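Fibronectin type III domain-containing protein (Simiduia agarivorans, PDB 6P2K) probably cleaves the glucan backbone of xyloglucan as a family 74 glycoside hydrolase, this chain being the beta-propeller catalytic part of a longer protein. Local coordinates at residues V75-Y79 against G80-S84; Y91-P95 against E96-K100; H437-G440 against G441-L445; T382-Y386 against G387-P391. All coordinates share one frame; numbering follows the deposited sequence.

Contact 1 (V75-Y79 against G80-S84); sequences VGTLY and GLHIS
The imidazole of His82 presents its edge to the strand beside it: Thr77 OG1 lies 3.3 Å from His82 CE1, near the ring plane, and Val75 O also sits at the edge close to that plane. The side chains of Thr77 and His82 cross at about a right angle, the methyl Thr77 CG2 resting 3.7 Å from His82 ND1. His82 NE2 pairs with Val56 N, which probably does most to fix the ring's rotation, while ND1 makes just a weak bond to Gly80 O. The phenol of Tyr79 leads away from the hairpin and meets Phe131, the planes about 55° apart.

Gly80 O is gripped twice from Thr77. Thr77 OG1 donates to Gly80 O at 2.8 Å, in the carbonyl plane and on a lone pair, whereas Thr77 N approaches Gly80 O from above that plane at 3.2 Å. With chi1 at 72°, Thr77 OG1 stands between its own N and carbonyl carbon, where it also accepts from Tyr79 N and forms an ST turn. A type I turn from Thr77 to Gly80 closes the hairpin, and a side chain on Gly80 would clash with Tyr79 O.

The hairpin forms the two middle strands of a four-stranded propeller blade, between strands 60-66 and 92-93. Leu81 packs on Ile102 and Ile105 of strand 102-108, and Tyr79 touches helix 681-684.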
loop_
_atom_site.group_PDB
_atom_site.type_symbol
_atom_site.label_atom_id
_atom_site.label_comp_id
_atom_site.label_asym_id
_atom_site.label_seq_id
_atom_site.Cartn_x
_atom_site.Cartn_y
_atom_site.Cartn_z
ATOM N N VAL B 75 19.458 37.857 -44.673
ATOM C CA VAL B 75 18.644 37.710 -43.471
ATOM C C VAL B 75 17.843 38.990 -43.285
ATOM O O VAL B 75 18.422 40.068 -43.102
ATOM C CB VAL B 75 19.502 37.431 -42.224
ATOM C CG1 VAL B 75 18.625 37.361 -40.983
ATOM C CG2 VAL B 75 20.300 36.148 -42.396
ATOM N N GLY B 76 16.514 38.874 -43.324
ATOM C CA GLY B 76 15.638 40.001 -43.104
ATOM C C GLY B 76 15.186 40.060 -41.660
ATOM O O GLY B 76 14.635 39.091 -41.132
ATOM N N THR B 77 15.435 41.200 -41.019
ATOM C CA THR B 77 15.098 41.409 -39.616
ATOM C C THR B 77 14.210 42.639 -39.467
ATOM O O THR B 77 13.912 43.351 -40.428
ATOM C CB THR B 77 16.353 41.569 -38.752
ATOM O OG1 THR B 77 16.954 42.843 -39.011
ATOM C CG2 THR B 77 17.353 40.469 -39.045
ATOM N N LEU B 78 13.798 42.884 -38.221
ATOM C CA LEU B 78 12.950 44.031 -37.921
ATOM C C LEU B 78 13.667 45.345 -38.197
ATOM O O LEU B 78 13.014 46.363 -38.456
ATOM C CB LEU B 78 12.489 43.962 -36.465
ATOM C CG LEU B 78 11.506 45.014 -35.949
ATOM C CD1 LEU B 78 10.204 44.975 -36.738
ATOM C CD2 LEU B 78 11.245 44.817 -34.462
ATOM N N TYR B 79 15.000 45.349 -38.156
ATOM C CA TYR B 79 15.771 46.556 -38.417
ATOM C C TYR B 79 16.405 46.575 -39.803
ATOM O O TYR B 79 17.141 47.513 -40.123
ATOM C CB TYR B 79 16.853 46.746 -37.351
ATOM C CG TYR B 79 17.349 48.176 -37.254
ATOM C CD1 TYR B 79 16.512 49.192 -36.815
ATOM C CD2 TYR B 79 18.648 48.511 -37.617
ATOM C CE1 TYR B 79 16.955 50.504 -36.731
ATOM C CE2 TYR B 79 19.101 49.823 -37.536
ATOM C CZ TYR B 79 18.248 50.814 -37.093
ATOM O OH TYR B 79 18.688 52.117 -37.006
ATOM N N GLY B 80 16.144 45.574 -40.635
ATOM C CA GLY B 80 16.579 45.617 -42.012
ATOM C C GLY B 80 17.335 44.375 -42.424
ATOM O O GLY B 80 17.578 43.461 -41.638
ATOM N N LEU B 81 17.717 44.364 -43.698
ATOM C CA LEU B 81 18.405 43.225 -44.284
ATOM C C LEU B 81 19.849 43.155 -43.800
ATOM O O LEU B 81 20.518 44.179 -43.636
ATOM C CB LEU B 81 18.366 43.334 -45.811
ATOM C CG LEU B 81 18.570 42.097 -46.683
ATOM C CD1 LEU B 81 17.420 41.121 -46.517
ATOM C CD2 LEU B 81 18.702 42.526 -48.133
ATOM N N HIS B 82 20.322 41.934 -43.560
ATOM C CA HIS B 82 21.728 41.659 -43.309
ATOM C C HIS B 82 22.271 40.792 -44.437
ATOM O O HIS B 82 21.529 40.055 -45.091
ATOM C CB HIS B 82 21.944 40.944 -41.965
ATOM C CG HIS B 82 21.559 41.759 -40.770
ATOM N ND1 HIS B 82 20.270 42.194 -40.549
ATOM C CD2 HIS B 82 22.292 42.205 -39.723
ATOM C CE1 HIS B 82 20.226 42.878 -39.419
ATOM N NE2 HIS B 82 21.440 42.899 -38.897
ATOM N N ILE B 83 23.580 40.874 -44.660
ATOM C CA ILE B 83 24.233 40.078 -45.692
ATOM C C ILE B 83 25.452 39.393 -45.091
ATOM O O ILE B 83 26.250 40.024 -44.389
ATOM C CB ILE B 83 24.619 40.927 -46.922
ATOM C CG1 ILE B 83 25.189 40.036 -48.029
ATOM C CG2 ILE B 83 25.586 42.051 -46.549
ATOM C CD1 ILE B 83 25.561 40.791 -49.292
ATOM N N SER B 84 25.571 38.092 -45.338
ATOM C CA SER B 84 26.750 37.315 -44.996
ATOM C C SER B 84 27.404 36.811 -46.272
ATOM O O SER B 84 26.716 36.387 -47.208
ATOM C CB SER B 84 26.397 36.130 -44.096
ATOM O OG SER B 84 27.549 35.349 -43.822
#

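Contact 2 (Y91-P95 against E96-K100); sequences YALVP and ETENK
Leu93 and Glu98 cross obliquely, the methyl CD2 of Leu93 lying 3.5 Å from Glu98 CG and almost as near its carboxylate carbon. The glutamate is extended beyond CG, and its CG anti to the carbonyl carbon (chi1 -71°) lets the aliphatic part of the chain touch both the leucine and the backbone, with CG 3.3 Å from Pro95 O. Cutting the chain back to an alanine here would probably leave Leu93 CD2 without its neighbour and open a gap beside Pro95 O.

Glu96 takes another course. Its chain bends at chi2 (105°), bringing OE2 to 3.4 Å from Val94 CG1 and alongside Pro95 CD, while OE1 bonds to the backbone N of Trp151. Glu96 and Pro95 lie side by side and point the same way.

This piece of chain leaves strand 92-93, the last of one propeller blade, and leads toward strand 102-108, the first of the next four-stranded sheet; a type II turn from Thr97 to Lys100 follows within it.

Thr97 ties the start of the loop together. Its OG1 donates to Val94 O at 3.1 Å and its backbone N reaches the same oxygen at 3.2 Å, both from one face of the carbonyl plane, the N standing well above it. OG1 also lies 3.5 Å from Val94 CB and pairs with Leu81 N, so the hydroxyl joins the loop to strand 80-84. One residue on, Glu98 N makes a weak bond to Pro95 O.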
loop_
_atom_site.group_PDB
_atom_site.type_symbol
_atom_site.label_atom_id
_atom_site.label_comp_id
_atom_site.label_asym_id
_atom_site.label_seq_id
_atom_site.Cartn_x
_atom_site.Cartn_y
_atom_site.Cartn_z
ATOM N N TYR B 91 27.733 38.754 -40.151
ATOM C CA TYR B 91 26.765 39.526 -40.914
ATOM C C TYR B 91 27.142 41.000 -40.916
ATOM O O TYR B 91 27.785 41.501 -39.990
ATOM C CB TYR B 91 25.348 39.381 -40.350
ATOM C CG TYR B 91 24.803 37.973 -40.347
ATOM C CD1 TYR B 91 24.238 37.423 -41.491
ATOM C CD2 TYR B 91 24.833 37.198 -39.193
ATOM C CE1 TYR B 91 23.730 36.141 -41.489
ATOM C CE2 TYR B 91 24.325 35.915 -39.181
ATOM C CZ TYR B 91 23.776 35.393 -40.331
ATOM O OH TYR B 91 23.270 34.114 -40.323
ATOM N N ALA B 92 26.723 41.686 -41.974
ATOM C CA ALA B 92 26.790 43.135 -42.067
ATOM C C ALA B 92 25.412 43.648 -42.450
ATOM O O ALA B 92 24.715 43.031 -43.264
ATOM C CB ALA B 92 27.834 43.592 -43.092
ATOM N N LEU B 93 25.017 44.775 -41.867
ATOM C CA LEU B 93 23.696 45.318 -42.136
ATOM C C LEU B 93 23.705 46.118 -43.432
ATOM O O LEU B 93 24.599 46.941 -43.657
ATOM C CB LEU B 93 23.236 46.180 -40.966
ATOM C CG LEU B 93 21.947 46.958 -41.183
ATOM C CD1 LEU B 93 20.730 46.063 -40.974
ATOM C CD2 LEU B 93 21.965 48.070 -40.178
ATOM N N VAL B 94 22.716 45.863 -44.284
ATOM C CA VAL B 94 22.599 46.544 -45.570
ATOM C C VAL B 94 22.154 47.979 -45.316
ATOM O O VAL B 94 21.089 48.200 -44.721
ATOM C CB VAL B 94 21.627 45.804 -46.502
ATOM C CG1 VAL B 94 21.479 46.553 -47.823
ATOM C CG2 VAL B 94 22.109 44.381 -46.744
ATOM N N PRO B 95 22.927 48.982 -45.746
ATOM C CA PRO B 95 22.616 50.363 -45.345
ATOM C C PRO B 95 21.321 50.898 -45.930
ATOM O O PRO B 95 20.651 51.707 -45.275
ATOM C CB PRO B 95 23.829 51.160 -45.849
ATOM C CG PRO B 95 24.889 50.133 -46.128
ATOM C CD PRO B 95 24.153 48.905 -46.553
ATOM N N GLU B 96 20.945 50.479 -47.139
ATOM C CA GLU B 96 19.727 51.003 -47.744
ATOM C C GLU B 96 18.478 50.520 -47.022
ATOM O O GLU B 96 17.437 51.184 -47.079
ATOM C CB GLU B 96 19.664 50.620 -49.222
ATOM C CG GLU B 96 20.797 51.194 -50.052
ATOM C CD GLU B 96 21.843 50.157 -50.402
ATOM O OE1 GLU B 96 22.254 50.112 -51.578
ATOM O OE2 GLU B 96 22.251 49.386 -49.506
ATOM N N THR B 97 18.557 49.381 -46.339
ATOM C CA THR B 97 17.414 48.817 -45.638
ATOM C C THR B 97 17.454 49.075 -44.137
ATOM O O THR B 97 16.687 48.455 -43.394
ATOM C CB THR B 97 17.322 47.313 -45.905
ATOM O OG1 THR B 97 18.419 46.639 -45.272
ATOM C CG2 THR B 97 17.358 47.035 -47.400
ATOM N N GLU B 98 18.330 49.966 -43.675
ATOM C CA GLU B 98 18.396 50.290 -42.256
ATOM C C GLU B 98 17.050 50.813 -41.776
ATOM O O GLU B 98 16.431 51.654 -42.432
ATOM C CB GLU B 98 19.488 51.329 -41.994
ATOM C CG GLU B 98 20.895 50.781 -42.159
ATOM C CD GLU B 98 21.923 51.508 -41.310
ATOM O OE1 GLU B 98 23.052 51.746 -41.794
ATOM O OE2 GLU B 98 21.596 51.838 -40.152
ATOM N N ASN B 99 16.596 50.305 -40.628
ATOM C CA ASN B 99 15.313 50.678 -40.034
ATOM C C ASN B 99 14.130 50.271 -40.911
ATOM O O ASN B 99 13.056 50.873 -40.825
ATOM C CB ASN B 99 15.262 52.183 -39.728
ATOM C CG ASN B 99 14.390 52.514 -38.531
ATOM O OD1 ASN B 99 13.641 51.669 -38.042
ATOM N ND2 ASN B 99 14.483 53.750 -38.056
ATOM N N LYS B 100 14.302 49.248 -41.751
ATOM C CA LYS B 100 13.271 48.789 -42.681
ATOM C C LYS B 100 13.042 47.297 -42.474
ATOM O O LYS B 100 13.849 46.479 -42.918
ATOM C CB LYS B 100 13.676 49.065 -44.130
ATOM C CG LYS B 100 13.791 50.534 -44.501
ATOM C CD LYS B 100 12.481 51.265 -44.280
ATOM C CE LYS B 100 11.425 50.793 -45.268
ATOM N NZ LYS B 100 10.348 51.803 -45.469
#

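Contact 3 (H437-G440 against G441-L445); sequences HRRG and GGFNL
Arg439 runs beside Phe443, the two side chains pointing the same way. Its CB lies 3.3 Å from Phe443 O and 3.7 Å from Phe443 CD2. Arg439 CG follows, 3.9 Å from Phe443 CD2. The bend at chi2 brings Arg439 CD to 3.9 Å from Leu445 CD1, and after a further bend at chi3 the guanidinium ends at right angles to the phenyl plane. There NH1 bonds to Gln436 O, and NH2 weakly to Trp493 O.

The chain doubles back through a type I' beta turn from Gly440 to Phe443, closed by Phe443 N to Gly440 O; Gly440, Gly441 and Gly442 all have positive phi. Arg438 and Asn444 form a single bridge, flanked by bonds from Arg439 N to Phe443 O and, at 2.8 Å, from Leu445 N to His437 O.

The His437 ring has Arg438 CG over one face, while CD2 lies 3.4 Å from Leu445 O and ND1 bonds to Asn434 O. Replacing His437 with an alanine would probably leave Asn434 O without this mate and uncover Arg438 CG. Phe443 packs on Asp318 of the second subunit.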
loop_
_atom_site.group_PDB
_atom_site.type_symbol
_atom_site.label_atom_id
_atom_site.label_comp_id
_atom_site.label_asym_id
_atom_site.label_seq_id
_atom_site.Cartn_x
_atom_site.Cartn_y
_atom_site.Cartn_z
ATOM N N HIS B 437 2.346 20.291 -15.890
ATOM C CA HIS B 437 1.592 21.539 -15.828
ATOM C C HIS B 437 0.206 21.408 -16.447
ATOM O O HIS B 437 -0.649 22.270 -16.211
ATOM C CB HIS B 437 2.382 22.675 -16.494
ATOM C CG HIS B 437 2.015 22.935 -17.924
ATOM N ND1 HIS B 437 2.620 22.281 -18.979
ATOM C CD2 HIS B 437 1.139 23.808 -18.478
ATOM C CE1 HIS B 437 2.119 22.726 -20.117
ATOM N NE2 HIS B 437 1.217 23.652 -19.842
ATOM N N ARG B 438 -0.042 20.334 -17.194
ATOM C CA ARG B 438 -1.347 20.079 -17.798
ATOM C C ARG B 438 -2.168 19.248 -16.819
ATOM O O ARG B 438 -2.042 18.021 -16.765
ATOM C CB ARG B 438 -1.176 19.388 -19.145
ATOM C CG ARG B 438 0.025 19.904 -19.934
ATOM C CD ARG B 438 0.008 19.455 -21.387
ATOM N NE ARG B 438 -0.786 20.348 -22.226
ATOM C CZ ARG B 438 -0.274 21.299 -23.002
ATOM N NH1 ARG B 438 1.039 21.499 -23.045
ATOM N NH2 ARG B 438 -1.081 22.055 -23.729
ATOM N N ARG B 439 -3.011 19.923 -16.036
ATOM C CA ARG B 439 -3.706 19.294 -14.922
ATOM C C ARG B 439 -5.000 18.600 -15.327
ATOM O O ARG B 439 -5.570 17.867 -14.512
ATOM C CB ARG B 439 -4.009 20.333 -13.832
ATOM C CG ARG B 439 -2.820 21.200 -13.431
ATOM C CD ARG B 439 -1.626 20.372 -12.951
ATOM N NE ARG B 439 -1.861 19.723 -11.662
ATOM C CZ ARG B 439 -0.965 18.965 -11.035
ATOM N NH1 ARG B 439 0.231 18.760 -11.575
ATOM N NH2 ARG B 439 -1.263 18.412 -9.866
ATOM N N GLY B 440 -5.473 18.800 -16.550
ATOM C CA GLY B 440 -6.700 18.180 -17.001
ATOM C C GLY B 440 -7.881 19.134 -16.933
ATOM O O GLY B 440 -7.882 20.128 -16.201
ATOM N N GLY B 441 -8.907 18.824 -17.722
ATOM C CA GLY B 441 -10.085 19.674 -17.781
ATOM C C GLY B 441 -9.811 21.078 -18.272
ATOM O O GLY B 441 -10.470 22.024 -17.827
ATOM N N GLY B 442 -8.850 21.241 -19.180
ATOM C CA GLY B 442 -8.511 22.556 -19.684
ATOM C C GLY B 442 -7.819 23.470 -18.697
ATOM O O GLY B 442 -7.721 24.674 -18.953
ATOM N N PHE B 443 -7.332 22.939 -17.578
ATOM C CA PHE B 443 -6.650 23.726 -16.552
ATOM C C PHE B 443 -5.155 23.463 -16.687
ATOM O O PHE B 443 -4.665 22.395 -16.306
ATOM C CB PHE B 443 -7.177 23.359 -15.166
ATOM C CG PHE B 443 -6.488 24.070 -14.038
ATOM C CD1 PHE B 443 -6.322 25.444 -14.061
ATOM C CD2 PHE B 443 -6.027 23.360 -12.941
ATOM C CE1 PHE B 443 -5.693 26.098 -13.014
ATOM C CE2 PHE B 443 -5.397 24.004 -11.894
ATOM C CZ PHE B 443 -5.231 25.375 -11.929
ATOM N N ASN B 444 -4.430 24.434 -17.240
ATOM C CA ASN B 444 -3.009 24.290 -17.525
ATOM C C ASN B 444 -2.225 25.383 -16.815
ATOM O O ASN B 444 -2.559 26.566 -16.929
ATOM C CB ASN B 444 -2.748 24.344 -19.034
ATOM C CG ASN B 444 -3.482 23.252 -19.791
ATOM O OD1 ASN B 444 -3.302 22.063 -19.527
ATOM N ND2 ASN B 444 -4.306 23.653 -20.745
ATOM N N LEU B 445 -1.180 24.984 -16.092
ATOM C CA LEU B 445 -0.349 25.927 -15.343
ATOM C C LEU B 445 0.788 26.421 -16.239
ATOM O O LEU B 445 1.957 26.066 -16.080
ATOM C CB LEU B 445 0.182 25.271 -14.074
ATOM C CG LEU B 445 -0.861 24.708 -13.107
ATOM C CD1 LEU B 445 -0.190 23.900 -12.006
ATOM C CD2 LEU B 445 -1.698 25.833 -12.517
#

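Contact 4 (T382-Y386 against G387-P391); sequences TVNWY and GTEWP
Trp385 O is held by two donors on opposite faces of its carbonyl plane. Trp390 NE1 reaches Trp385 O at 2.9 Å with an N-H...O angle of 159°, the oxygen lying almost in the indole plane. Thr388 N reaches Trp385 O at 3.2 Å from high above the other face. The CG of Trp390 is anti to the carbonyl carbon (chi1 -49°), which turns the pyrrole edge of the ring back along the hairpin: CD1 is 3.4 Å from Val383 O and 3.8 Å from Trp385 CB. Over one face of the indole lies the methyl CG2 of Thr388, offset toward the rim.

Strands 381-385 and 388-395 are thus joined by a tight two-residue hairpin. Its type I' turn runs from Trp385 to Thr388, with Tyr386 and Gly387 at the corners, both at positive phi. At the ends of the turn Trp385 N gives a nearly straight bond to Thr388 O; further along the strands, Val383 and Trp390 bond to each other through both N-H groups.

The other side of the hairpin carries Thr382, Asn384 and Glu389 and is partly bridged by water. One water donates to Asn384 OD1 at 2.7 Å and accepts from Gly387 N at 2.6 Å, tying the amide to the turn. Two more bind Thr382 OG1 and make weak bonds to Glu389 OE1. The amide and carboxylate planes of Asn384 and Glu389 are 43° apart. Glu389 OE2 bonds to His546 of the third subunit, and Tyr386 packs on Tyr386 of both the second and third subunits.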
loop_
_atom_site.group_PDB
_atom_site.type_symbol
_atom_site.label_atom_id
_atom_site.label_comp_id
_atom_site.label_asym_id
_atom_site.label_seq_id
_atom_site.Cartn_x
_atom_site.Cartn_y
_atom_site.Cartn_z
ATOM N N THR B 382 11.478 8.465 -18.189
ATOM C CA THR B 382 10.064 8.621 -18.494
ATOM C C THR B 382 9.341 9.350 -17.370
ATOM O O THR B 382 9.731 9.284 -16.200
ATOM C CB THR B 382 9.367 7.274 -18.733
ATOM O OG1 THR B 382 9.828 6.318 -17.773
ATOM C CG2 THR B 382 9.661 6.771 -20.138
ATOM N N VAL B 383 8.273 10.039 -17.757
ATOM C CA VAL B 383 7.359 10.714 -16.847
ATOM C C VAL B 383 5.979 10.114 -17.075
ATOM O O VAL B 383 5.451 10.170 -18.192
ATOM C CB VAL B 383 7.340 12.232 -17.083
ATOM C CG1 VAL B 383 6.302 12.905 -16.187
ATOM C CG2 VAL B 383 8.725 12.820 -16.862
ATOM N N ASN B 384 5.401 9.535 -16.027
ATOM C CA ASN B 384 4.059 8.972 -16.114
ATOM C C ASN B 384 3.041 10.092 -15.935
ATOM O O ASN B 384 3.032 10.766 -14.900
ATOM C CB ASN B 384 3.869 7.889 -15.052
ATOM C CG ASN B 384 2.713 6.956 -15.363
ATOM O OD1 ASN B 384 1.759 7.330 -16.045
ATOM N ND2 ASN B 384 2.793 5.730 -14.858
ATOM N N TRP B 385 2.191 10.300 -16.940
ATOM C CA TRP B 385 1.198 11.366 -16.866
ATOM C C TRP B 385 0.018 11.036 -17.769
ATOM O O TRP B 385 0.202 10.774 -18.964
ATOM C CB TRP B 385 1.803 12.714 -17.266
ATOM C CG TRP B 385 0.975 13.876 -16.824
ATOM C CD1 TRP B 385 0.292 14.749 -17.618
ATOM C CD2 TRP B 385 0.730 14.285 -15.474
ATOM N NE1 TRP B 385 -0.358 15.680 -16.846
ATOM C CE2 TRP B 385 -0.106 15.415 -15.525
ATOM C CE3 TRP B 385 1.137 13.802 -14.227
ATOM C CZ2 TRP B 385 -0.541 16.073 -14.377
ATOM C CZ3 TRP B 385 0.705 14.456 -13.089
ATOM C CH2 TRP B 385 -0.125 15.580 -13.171
ATOM N N TYR B 386 -1.188 11.059 -17.194
ATOM C CA TYR B 386 -2.427 10.883 -17.954
ATOM C C TYR B 386 -2.459 9.526 -18.659
ATOM O O TYR B 386 -2.836 9.420 -19.827
ATOM C CB TYR B 386 -2.615 12.029 -18.953
ATOM C CG TYR B 386 -4.045 12.296 -19.370
ATOM C CD1 TYR B 386 -5.016 12.636 -18.432
ATOM C CD2 TYR B 386 -4.420 12.226 -20.708
ATOM C CE1 TYR B 386 -6.323 12.888 -18.817
ATOM C CE2 TYR B 386 -5.722 12.475 -21.102
ATOM C CZ TYR B 386 -6.669 12.806 -20.153
ATOM O OH TYR B 386 -7.966 13.055 -20.544
ATOM N N GLY B 387 -2.048 8.479 -17.944
ATOM C CA GLY B 387 -2.070 7.133 -18.483
ATOM C C GLY B 387 -1.050 6.840 -19.560
ATOM O O GLY B 387 -1.182 5.830 -20.258
ATOM N N THR B 388 -0.036 7.686 -19.720
ATOM C CA THR B 388 0.998 7.489 -20.724
ATOM C C THR B 388 2.342 7.846 -20.104
ATOM O O THR B 388 2.424 8.705 -19.221
ATOM C CB THR B 388 0.709 8.332 -21.986
ATOM O OG1 THR B 388 -0.393 7.756 -22.699
ATOM C CG2 THR B 388 1.911 8.394 -22.922
ATOM N N GLU B 389 3.393 7.156 -20.543
ATOM C CA GLU B 389 4.747 7.405 -20.064
ATOM C C GLU B 389 5.482 8.233 -21.112
ATOM O O GLU B 389 5.755 7.752 -22.216
ATOM C CB GLU B 389 5.469 6.091 -19.766
ATOM C CG GLU B 389 5.308 5.648 -18.316
ATOM C CD GLU B 389 5.431 4.149 -18.119
ATOM O OE1 GLU B 389 5.864 3.729 -17.024
ATOM O OE2 GLU B 389 5.094 3.390 -19.053
ATOM N N TRP B 390 5.789 9.481 -20.764
ATOM C CA TRP B 390 6.401 10.444 -21.672
ATOM C C TRP B 390 7.884 10.560 -21.386
ATOM O O TRP B 390 8.271 10.702 -20.217
ATOM C CB TRP B 390 5.748 11.815 -21.521
ATOM C CG TRP B 390 4.258 11.768 -21.560
ATOM C CD1 TRP B 390 3.412 11.573 -20.505
ATOM C CD2 TRP B 390 3.430 11.907 -22.718
ATOM N NE1 TRP B 390 2.108 11.587 -20.937
ATOM C CE2 TRP B 390 2.091 11.791 -22.291
ATOM C CE3 TRP B 390 3.690 12.121 -24.075
ATOM C CZ2 TRP B 390 1.017 11.881 -23.170
ATOM C CZ3 TRP B 390 2.620 12.206 -24.951
ATOM C CH2 TRP B 390 1.301 12.086 -24.494
ATOM N N PRO B 391 8.735 10.519 -22.404
ATOM C CA PRO B 391 10.164 10.718 -22.173
ATOM C C PRO B 391 10.450 12.145 -21.738
ATOM O O PRO B 391 9.667 13.068 -21.978
ATOM C CB PRO B 391 10.800 10.424 -23.539
ATOM C CG PRO B 391 9.692 9.880 -24.405
ATOM C CD PRO B 391 8.418 10.396 -23.836
HETATM O O HOH W 1 9.060 3.795 -17.469
HETATM O O HOH W 2 7.267 6.632 -15.814
HETATM O O HOH W 3 -0.738 8.235 -15.669
#

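Along the chain the order is contact 1, contact 2, contact 4, contact 3. Contacts 1 and 2 share one four-stranded sheet, their centres 6 Å apart: strands 80-84 and 92-93 are neighbours, with Ile83 N 2.8 Å from Ala92 O in a probable hydrogen bond. Contacts 3 and 4 lie across the chain's centre from them, with centres about 40 to 48 Å away. Their own centres are about 15 Å apart, joined where Trp385 NE1 probably bonds to Arg438 O. One pair therefore belongs to a single propeller blade and the loop leaving it, while the other forms a hairpin and loop that both reach neighbouring subunits.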